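Local coordinates for protein CysE, serine acetyltransferase (Brucella abortus, PDB 4HZD) that probably transfers an acetyl group from acetyl-coenzyme A to L-serine in the first step of cysteine biosynthesis, at residues F165-T170 with S185-V190. Numbering follows the deposited sequence.
Sequences FLDHAT and SILHGV. With COA (coenzyme A), chain C.
The sulfur S1P of coenzyme A sits closest to H168 and L187, 3.6 Å from NE2 of H168, oblique to that ring, and 3.9 Å from CD2 of L187, with the ring edge of H188 also beside it. L187 runs alongside D167 and H168. Its CD2 meets OD2 of D167 at 3.4 Å and reaches the imidazole of H168 at the CD2 edge. D167, with CG anti to its backbone N (chi1 -177°), brings OD1 over the centre of the H168 ring, 3.4 Å above the plane, a carboxylate that might stabilise a protonated imidazole. H168 ND1 is hydrogen-bonded to D153 of the second subunit, probably fixing the turn of the ring. H188 stands beside H168 with its ring plane 83° from the other; its ND1, buried without a polar partner, packs 3.5 Å from CB of H168, while NE2 bonds to T191 of the second subunit, whose K197 also bonds coenzyme A, so the pocket lies between subunits. Behind it, F165-T170 and S185-V190 are equivalent parts of successive coils in the left-handed parallel beta-helix, stacked in parallel, in step as far as D167 and L187, after which A169 rather than H168 comes level with H188. I186 N donates almost straight to F165 O (2.7 Å, 171°), and D167 N returns a bond to I186 O. Beyond the strands, G189 N reaches T170 O at 2.9 Å from above the carbonyl plane, tying the coils at the turn. L166 and I186 point into the core of the beta-helix, CD1 of L166 against CB of I186. On the outer face, S185 OG lies at the edge of the F165 ring and bonds to R101; F165 packs on V98 and R101 of helix 87-101, joining the coil to the helical N-terminal part.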
loop_
_atom_site.group_PDB
_atom_site.type_symbol
_atom_site.label_atom_id
_atom_site.label_comp_id
_atom_site.label_asym_id
_atom_site.label_seq_id
_atom_site.Cartn_x
_atom_site.Cartn_y
_atom_site.Cartn_z
ATOM N N PHE A 165 -16.717 21.047 -19.299
ATOM C CA PHE A 165 -16.858 19.631 -19.560
ATOM C C PHE A 165 -15.630 19.079 -20.304
ATOM O O PHE A 165 -15.345 19.478 -21.451
ATOM C CB PHE A 165 -18.165 19.410 -20.310
ATOM C CG PHE A 165 -18.425 17.979 -20.700
ATOM C CD1 PHE A 165 -18.132 16.929 -19.831
ATOM C CD2 PHE A 165 -19.034 17.694 -21.909
ATOM C CE1 PHE A 165 -18.399 15.615 -20.196
ATOM C CE2 PHE A 165 -19.300 16.379 -22.298
ATOM C CZ PHE A 165 -18.986 15.343 -21.441
ATOM N N LEU A 166 -14.893 18.190 -19.623
ATOM C CA LEU A 166 -13.678 17.559 -20.142
ATOM C C LEU A 166 -14.007 16.106 -20.446
ATOM O O LEU A 166 -13.933 15.217 -19.563
ATOM C CB LEU A 166 -12.570 17.635 -19.084
ATOM C CG LEU A 166 -11.243 18.262 -19.452
ATOM C CD1 LEU A 166 -11.427 19.672 -20.033
ATOM C CD2 LEU A 166 -10.296 18.289 -18.230
ATOM N N ASP A 167 -14.432 15.866 -21.674
ATOM C CA ASP A 167 -15.097 14.615 -21.988
ATOM C C ASP A 167 -14.025 13.620 -22.379
ATOM O O ASP A 167 -13.262 13.887 -23.300
ATOM C CB ASP A 167 -16.106 14.850 -23.145
ATOM C CG ASP A 167 -16.935 13.581 -23.510
ATOM O OD1 ASP A 167 -16.984 12.608 -22.724
ATOM O OD2 ASP A 167 -17.546 13.574 -24.599
ATOM N N HIS A 168 -13.939 12.488 -21.668
ATOM C CA HIS A 168 -12.916 11.413 -21.953
ATOM C C HIS A 168 -11.542 11.802 -21.472
ATOM O O HIS A 168 -10.912 11.015 -20.783
ATOM C CB HIS A 168 -12.892 10.974 -23.436
ATOM C CG HIS A 168 -14.221 10.477 -23.945
ATOM N ND1 HIS A 168 -14.882 9.447 -23.373
ATOM C CD2 HIS A 168 -15.030 10.920 -25.010
ATOM C CE1 HIS A 168 -16.063 9.237 -24.018
ATOM N NE2 HIS A 168 -16.156 10.137 -25.015
ATOM N N ALA A 169 -11.124 13.039 -21.790
ATOM C CA ALA A 169 -9.926 13.747 -21.270
ATOM C C ALA A 169 -8.546 13.250 -21.642
ATOM O O ALA A 169 -7.612 14.049 -21.671
ATOM C CB ALA A 169 -10.020 13.954 -19.735
ATOM N N THR A 170 -8.374 11.961 -21.907
ATOM C CA THR A 170 -7.016 11.453 -22.126
ATOM C C THR A 170 -6.211 12.285 -23.154
ATOM O O THR A 170 -6.617 12.417 -24.302
ATOM C CB THR A 170 -7.063 10.022 -22.694
ATOM O OG1 THR A 170 -7.973 9.214 -21.933
ATOM C CG2 THR A 170 -5.613 9.400 -22.794
ATOM N N SER A 185 -16.795 22.885 -23.673
ATOM C CA SER A 185 -16.619 21.431 -23.701
ATOM C C SER A 185 -15.363 21.088 -24.471
ATOM O O SER A 185 -15.149 21.575 -25.602
ATOM C CB SER A 185 -17.822 20.718 -24.320
ATOM O OG SER A 185 -18.981 20.986 -23.549
ATOM N N ILE A 186 -14.504 20.264 -23.858
ATOM C CA ILE A 186 -13.231 19.868 -24.468
ATOM C C ILE A 186 -13.104 18.333 -24.483
ATOM O O ILE A 186 -13.313 17.664 -23.464
ATOM C CB ILE A 186 -12.007 20.500 -23.746
ATOM C CG1 ILE A 186 -12.147 22.031 -23.587
ATOM C CG2 ILE A 186 -10.689 20.145 -24.455
ATOM C CD1 ILE A 186 -10.973 22.685 -22.889
ATOM N N LEU A 187 -12.752 17.769 -25.630
ATOM C CA LEU A 187 -12.592 16.320 -25.703
ATOM C C LEU A 187 -11.151 15.843 -25.448
ATOM O O LEU A 187 -10.293 16.652 -25.176
ATOM C CB LEU A 187 -13.239 15.774 -26.997
ATOM C CG LEU A 187 -14.678 15.452 -26.503
ATOM C CD1 LEU A 187 -15.707 16.518 -26.835
ATOM C CD2 LEU A 187 -15.122 14.045 -26.863
ATOM N N HIS A 188 -10.913 14.534 -25.476
ATOM C CA HIS A 188 -9.547 13.957 -25.358
ATOM C C HIS A 188 -8.701 14.289 -26.576
ATOM O O HIS A 188 -9.235 14.590 -27.666
ATOM C CB HIS A 188 -9.624 12.442 -25.267
ATOM C CG HIS A 188 -10.384 11.821 -26.414
ATOM N ND1 HIS A 188 -11.717 11.983 -26.563
ATOM C CD2 HIS A 188 -9.955 11.043 -27.495
ATOM C CE1 HIS A 188 -12.132 11.327 -27.665
ATOM N NE2 HIS A 188 -11.047 10.761 -28.248
ATOM N N GLY A 189 -7.389 14.229 -26.376
ATOM C CA GLY A 189 -6.371 14.474 -27.413
ATOM C C GLY A 189 -6.248 15.951 -27.788
ATOM O O GLY A 189 -5.710 16.279 -28.828
ATOM N N VAL A 190 -6.750 16.829 -26.937
ATOM C CA VAL A 190 -6.762 18.272 -27.242
ATOM C C VAL A 190 -5.535 18.981 -26.674
ATOM O O VAL A 190 -5.151 18.741 -25.516
ATOM C CB VAL A 190 -8.065 18.954 -26.812
ATOM C CG1 VAL A 190 -7.908 20.482 -26.851
ATOM C CG2 VAL A 190 -9.197 18.516 -27.750
HETATM N N1A COA C . -12.380 17.085 -40.361
HETATM C C2A COA C . -12.379 17.523 -41.640
HETATM N N3A COA C . -13.486 17.972 -42.269
HETATM C C4A COA C . -14.691 17.985 -41.632
HETATM C C5A COA C . -14.780 17.508 -40.241
HETATM C C6A COA C . -13.512 17.043 -39.614
HETATM N N6A COA C . -13.475 16.587 -38.335
HETATM N N7A COA C . -16.078 17.641 -39.882
HETATM C C8A COA C . -16.759 18.158 -40.941
HETATM N N9A COA C . -15.926 18.356 -41.980
HETATM C C1B COA C . -16.253 18.892 -43.329
HETATM C C2B COA C . -17.076 17.912 -44.151
HETATM O O2B COA C . -16.243 16.947 -44.796
HETATM C C3B COA C . -17.769 18.833 -45.138
HETATM O O3B COA C . -16.939 19.045 -46.297
HETATM P P3B COA C . -17.522 19.024 -47.813
HETATM O O7A COA C . -18.712 19.961 -47.718
HETATM O O8A COA C . -17.870 17.573 -48.081
HETATM O O9A COA C . -16.377 19.517 -48.680
HETATM C C4B COA C . -17.953 20.136 -44.352
HETATM O O4B COA C . -17.007 20.107 -43.273
HETATM C C5B COA C . -19.359 20.280 -43.772
HETATM O O5B COA C . -19.604 19.215 -42.849
HETATM P P1A COA C . -20.812 19.249 -41.777
HETATM O O1A COA C . -20.835 17.895 -41.098
HETATM O O2A COA C . -22.055 19.766 -42.476
HETATM O O3A COA C . -20.308 20.382 -40.728
HETATM P P2A COA C . -20.720 20.444 -39.161
HETATM O O4A COA C . -22.127 19.916 -39.029
HETATM O O5A COA C . -20.396 21.824 -38.624
HETATM O O6A COA C . -19.701 19.383 -38.474
HETATM C CBP COA C . -18.393 18.952 -36.411
HETATM C CCP COA C . -19.769 19.022 -37.084
HETATM C CDP COA C . -17.317 19.425 -37.377
HETATM C CEP COA C . -18.438 19.895 -35.204
HETATM C CAP COA C . -18.136 17.482 -35.976
HETATM O OAP COA C . -18.235 16.561 -37.086
HETATM C C9P COA C . -16.815 17.237 -35.270
HETATM O O9P COA C . -15.866 16.717 -35.855
HETATM N N8P COA C . -16.771 17.614 -33.991
HETATM C C7P COA C . -16.061 16.892 -32.958
HETATM C C6P COA C . -16.907 15.801 -32.304
HETATM C C5P COA C . -16.005 14.855 -31.540
HETATM O O5P COA C . -14.821 15.122 -31.383
HETATM N N4P COA C . -16.603 13.744 -31.072
HETATM C C3P COA C . -15.939 12.598 -30.473
HETATM C C2P COA C . -16.924 11.744 -29.677
HETATM S S1P COA C . -16.003 10.644 -28.578
#